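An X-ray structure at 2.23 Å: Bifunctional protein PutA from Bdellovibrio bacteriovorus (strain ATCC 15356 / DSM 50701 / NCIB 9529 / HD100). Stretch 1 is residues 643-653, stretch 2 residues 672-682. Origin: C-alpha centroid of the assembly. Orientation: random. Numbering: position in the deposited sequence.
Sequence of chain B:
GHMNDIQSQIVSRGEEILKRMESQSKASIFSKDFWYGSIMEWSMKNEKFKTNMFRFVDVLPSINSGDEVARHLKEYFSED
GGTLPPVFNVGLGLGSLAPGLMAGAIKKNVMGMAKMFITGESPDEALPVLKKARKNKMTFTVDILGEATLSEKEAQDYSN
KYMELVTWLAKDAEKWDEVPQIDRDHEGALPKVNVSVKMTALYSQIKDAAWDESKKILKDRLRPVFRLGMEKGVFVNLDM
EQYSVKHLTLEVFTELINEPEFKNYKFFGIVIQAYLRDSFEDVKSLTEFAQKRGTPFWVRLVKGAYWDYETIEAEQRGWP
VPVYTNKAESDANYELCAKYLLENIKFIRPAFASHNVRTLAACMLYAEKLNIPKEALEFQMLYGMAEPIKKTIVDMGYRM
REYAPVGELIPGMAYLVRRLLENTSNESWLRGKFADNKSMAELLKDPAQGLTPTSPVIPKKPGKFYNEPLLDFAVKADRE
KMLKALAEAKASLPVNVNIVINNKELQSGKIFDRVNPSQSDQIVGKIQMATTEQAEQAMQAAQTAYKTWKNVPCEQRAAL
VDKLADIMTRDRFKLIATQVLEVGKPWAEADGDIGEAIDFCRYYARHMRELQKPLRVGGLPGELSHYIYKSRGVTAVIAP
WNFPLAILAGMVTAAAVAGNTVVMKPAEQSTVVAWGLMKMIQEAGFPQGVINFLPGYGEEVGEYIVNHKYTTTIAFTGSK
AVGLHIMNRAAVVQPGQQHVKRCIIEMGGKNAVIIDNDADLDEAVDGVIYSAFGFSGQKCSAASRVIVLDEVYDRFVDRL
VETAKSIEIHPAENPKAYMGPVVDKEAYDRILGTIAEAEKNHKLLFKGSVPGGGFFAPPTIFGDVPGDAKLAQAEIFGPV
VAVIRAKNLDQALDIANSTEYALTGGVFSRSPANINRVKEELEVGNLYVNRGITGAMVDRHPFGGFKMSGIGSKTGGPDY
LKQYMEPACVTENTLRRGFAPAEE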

# COMPACT_ATOMS: atom_id res chain seq x y z
N PHE B 643 8.45 -8.52 -26.35
CA PHE B 643 8.08 -7.12 -26.14
C PHE B 643 9.40 -6.39 -25.95
O PHE B 643 9.79 -6.06 -24.82
CB PHE B 643 7.14 -6.94 -24.95
CG PHE B 643 5.74 -7.42 -25.21
CD1 PHE B 643 5.43 -8.76 -25.06
CD2 PHE B 643 4.75 -6.54 -25.62
CE1 PHE B 643 4.14 -9.23 -25.32
CE2 PHE B 643 3.46 -7.00 -25.88
CZ PHE B 643 3.16 -8.35 -25.73
N PRO B 644 10.11 -6.11 -27.05
CA PRO B 644 11.56 -5.87 -26.96
C PRO B 644 11.94 -4.54 -26.32
O PRO B 644 13.06 -4.45 -25.80
CB PRO B 644 12.03 -5.96 -28.42
CG PRO B 644 10.81 -5.62 -29.23
CD PRO B 644 9.63 -6.13 -28.44
N LEU B 645 11.08 -3.52 -26.32
CA LEU B 645 11.38 -2.30 -25.58
C LEU B 645 10.64 -2.24 -24.24
O LEU B 645 11.24 -1.87 -23.23
CB LEU B 645 11.03 -1.04 -26.40
CG LEU B 645 11.41 0.35 -25.85
CD1 LEU B 645 12.94 0.54 -25.87
CD2 LEU B 645 10.71 1.49 -26.57
N ALA B 646 9.36 -2.63 -24.23
CA ALA B 646 8.50 -2.40 -23.08
C ALA B 646 8.96 -3.18 -21.85
O ALA B 646 9.17 -2.60 -20.78
CB ALA B 646 7.04 -2.73 -23.43
N ILE B 647 9.11 -4.50 -21.97
CA ILE B 647 9.44 -5.31 -20.80
C ILE B 647 10.83 -4.96 -20.28
O ILE B 647 11.03 -4.69 -19.09
CB ILE B 647 9.29 -6.81 -21.11
CG1 ILE B 647 7.80 -7.14 -21.29
CG2 ILE B 647 9.94 -7.64 -20.00
CD1 ILE B 647 7.46 -8.63 -21.55
N LEU B 648 11.80 -4.89 -21.19
CA LEU B 648 13.14 -4.44 -20.85
C LEU B 648 13.11 -3.07 -20.16
O LEU B 648 13.72 -2.88 -19.11
CB LEU B 648 14.00 -4.40 -22.12
CG LEU B 648 15.40 -3.80 -21.97
CD1 LEU B 648 16.26 -4.63 -21.02
CD2 LEU B 648 16.07 -3.61 -23.33
N ALA B 649 12.38 -2.11 -20.73
CA ALA B 649 12.33 -0.77 -20.12
C ALA B 649 11.68 -0.79 -18.74
O ALA B 649 12.13 -0.10 -17.81
CB ALA B 649 11.60 0.22 -21.02
N GLY B 650 10.60 -1.57 -18.58
CA GLY B 650 9.96 -1.66 -17.27
C GLY B 650 10.89 -2.22 -16.19
O GLY B 650 10.92 -1.72 -15.07
N MET B 651 11.63 -3.28 -16.52
CA MET B 651 12.59 -3.83 -15.56
C MET B 651 13.66 -2.80 -15.22
O MET B 651 13.96 -2.56 -14.05
CB MET B 651 13.23 -5.11 -16.11
CG MET B 651 12.29 -6.31 -16.30
SD MET B 651 13.11 -7.59 -17.31
CE MET B 651 12.24 -9.06 -16.80
N VAL B 652 14.22 -2.14 -16.25
CA VAL B 652 15.34 -1.23 -16.04
C VAL B 652 14.91 0.01 -15.26
O VAL B 652 15.61 0.45 -14.34
CB VAL B 652 15.99 -0.84 -17.39
CG1 VAL B 652 17.03 0.28 -17.20
CG2 VAL B 652 16.67 -2.03 -18.01
N THR B 653 13.77 0.62 -15.64
CA THR B 653 13.36 1.84 -14.96
C THR B 653 12.87 1.55 -13.54
O THR B 653 13.11 2.36 -12.63
CB THR B 653 12.28 2.60 -15.73
OG1 THR B 653 11.14 1.75 -15.95
CG2 THR B 653 12.80 3.08 -17.06
N VAL B 672 19.22 -4.77 -31.26
CA VAL B 672 19.11 -3.46 -31.91
C VAL B 672 18.04 -2.61 -31.22
O VAL B 672 18.24 -1.40 -31.00
CB VAL B 672 18.82 -3.61 -33.42
CG1 VAL B 672 18.68 -2.26 -34.07
CG2 VAL B 672 19.94 -4.38 -34.08
N VAL B 673 16.92 -3.21 -30.83
CA VAL B 673 15.92 -2.46 -30.08
C VAL B 673 16.51 -1.95 -28.77
O VAL B 673 16.37 -0.78 -28.41
CB VAL B 673 14.66 -3.32 -29.82
CG1 VAL B 673 13.70 -2.62 -28.85
CG2 VAL B 673 13.95 -3.62 -31.13
N ALA B 674 17.20 -2.84 -28.05
CA ALA B 674 17.74 -2.47 -26.74
C ALA B 674 18.86 -1.44 -26.87
O ALA B 674 19.06 -0.63 -25.96
CB ALA B 674 18.21 -3.72 -26.02
N TRP B 675 19.61 -1.51 -27.96
CA TRP B 675 20.61 -0.49 -28.26
C TRP B 675 19.96 0.89 -28.34
O TRP B 675 20.45 1.86 -27.75
CB TRP B 675 21.33 -0.88 -29.54
CG TRP B 675 22.18 0.12 -30.27
CD1 TRP B 675 21.89 0.73 -31.46
CD2 TRP B 675 23.50 0.56 -29.91
NE1 TRP B 675 22.94 1.53 -31.86
CE2 TRP B 675 23.94 1.44 -30.92
CE3 TRP B 675 24.35 0.30 -28.82
CZ2 TRP B 675 25.19 2.08 -30.87
CZ3 TRP B 675 25.59 0.92 -28.78
CH2 TRP B 675 25.99 1.81 -29.79
N GLY B 676 18.80 0.97 -29.00
CA GLY B 676 18.05 2.21 -29.00
C GLY B 676 17.68 2.65 -27.59
O GLY B 676 17.76 3.84 -27.27
N LEU B 677 17.29 1.70 -26.73
CA LEU B 677 16.97 2.06 -25.34
C LEU B 677 18.18 2.65 -24.63
O LEU B 677 18.07 3.66 -23.92
CB LEU B 677 16.43 0.85 -24.57
CG LEU B 677 16.16 1.10 -23.07
CD1 LEU B 677 15.05 2.12 -22.81
CD2 LEU B 677 15.84 -0.20 -22.33
N MET B 678 19.36 2.04 -24.81
CA MET B 678 20.55 2.53 -24.13
C MET B 678 20.91 3.95 -24.59
O MET B 678 21.32 4.79 -23.77
CB MET B 678 21.72 1.57 -24.38
CG MET B 678 22.98 1.92 -23.59
SD MET B 678 22.69 1.92 -21.83
CE MET B 678 24.10 2.86 -21.24
N LYS B 679 20.76 4.23 -25.88
CA LYS B 679 21.07 5.56 -26.40
C LYS B 679 20.14 6.62 -25.81
O LYS B 679 20.56 7.76 -25.56
CB LYS B 679 20.98 5.56 -27.93
CG LYS B 679 22.18 4.85 -28.58
CD LYS B 679 23.48 5.49 -28.08
CE LYS B 679 24.70 4.63 -28.32
NZ LYS B 679 25.86 5.10 -27.48
N MET B 680 18.87 6.26 -25.61
CA MET B 680 17.93 7.17 -24.99
C MET B 680 18.23 7.34 -23.51
O MET B 680 18.14 8.45 -22.97
CB MET B 680 16.49 6.67 -25.19
CG MET B 680 16.06 6.53 -26.65
SD MET B 680 14.29 6.19 -26.87
CE MET B 680 14.13 4.50 -26.31
N ILE B 681 18.65 6.26 -22.85
CA ILE B 681 19.06 6.35 -21.46
C ILE B 681 20.23 7.31 -21.32
O ILE B 681 20.22 8.20 -20.47
CB ILE B 681 19.39 4.95 -20.91
CG1 ILE B 681 18.09 4.19 -20.55
CG2 ILE B 681 20.33 5.01 -19.71
CD1 ILE B 681 18.29 2.72 -20.38
N GLN B 682 21.22 7.19 -22.21
CA GLN B 682 22.33 8.13 -22.18
C GLN B 682 21.86 9.55 -22.47
O GLN B 682 22.29 10.50 -21.81
CB GLN B 682 23.41 7.71 -23.19
CG GLN B 682 24.12 6.40 -22.83
CD GLN B 682 25.22 6.03 -23.82
OE1 GLN B 682 24.97 5.44 -24.86
NE2 GLN B 682 26.45 6.35 -23.47

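How do the two backbones lie against each other? Stretch 1 enters as a loop and becomes helical at Ala646, while stretch 2 is helical throughout. The two helices run in broadly the same direction, inclined by 38°, and their axes come no closer than 10.6 Å. That spacing leaves room for side chains between them, and no hydrogen bond crosses the gap; each backbone bonds within its own stretch, as in Ala649 N to Leu645 O (2.8 Å) and Leu677 N to Val673 O (3.1 Å).

What brings the loop end of stretch 1 into contact? Val673 points toward it and, with chi1 in t, sets CG1 3.6 Å from Pro644 O and 3.8 Å from Pro644 CB. Val673 CG1 also lies 4.0 Å from Leu645 CB, so one compact, branched residue packs against two neighbours.

Which residue sits at the centre? Leu677 has the largest covered area, 78 Å², and meets three residues of stretch 1. Leu677 CB is 3.7 Å from Leu645 CD1, Leu677 CD2 is 3.6 Å from Leu648 CD2, and Leu677 CD1 is 4.3 Å from Ala649 CB. All three leucines adopt the t, p rotamer. Leu645 starts sideways, but its end comes nearer, and its CD1 also reaches within 4.2 Å of Met680 CE. Small side chains suit the flanks: Ala674 CB lets Leu648 CD2 approach to 3.4 Å.

How does the contact continue along the helices? One turn beyond Leu648 and Leu677, Val652 CG1 meets Ile681 CD1 at 4.2 Å, both residues pointing toward the opposing stretch. Altogether 392 Å² is buried, and the cross-stretch side-chain contacts are all apolar. Thr653, which ends stretch 1, instead turns its hydroxyl to its own helix, with Thr653 OG1 donating to Ala649 O at 2.8 Å.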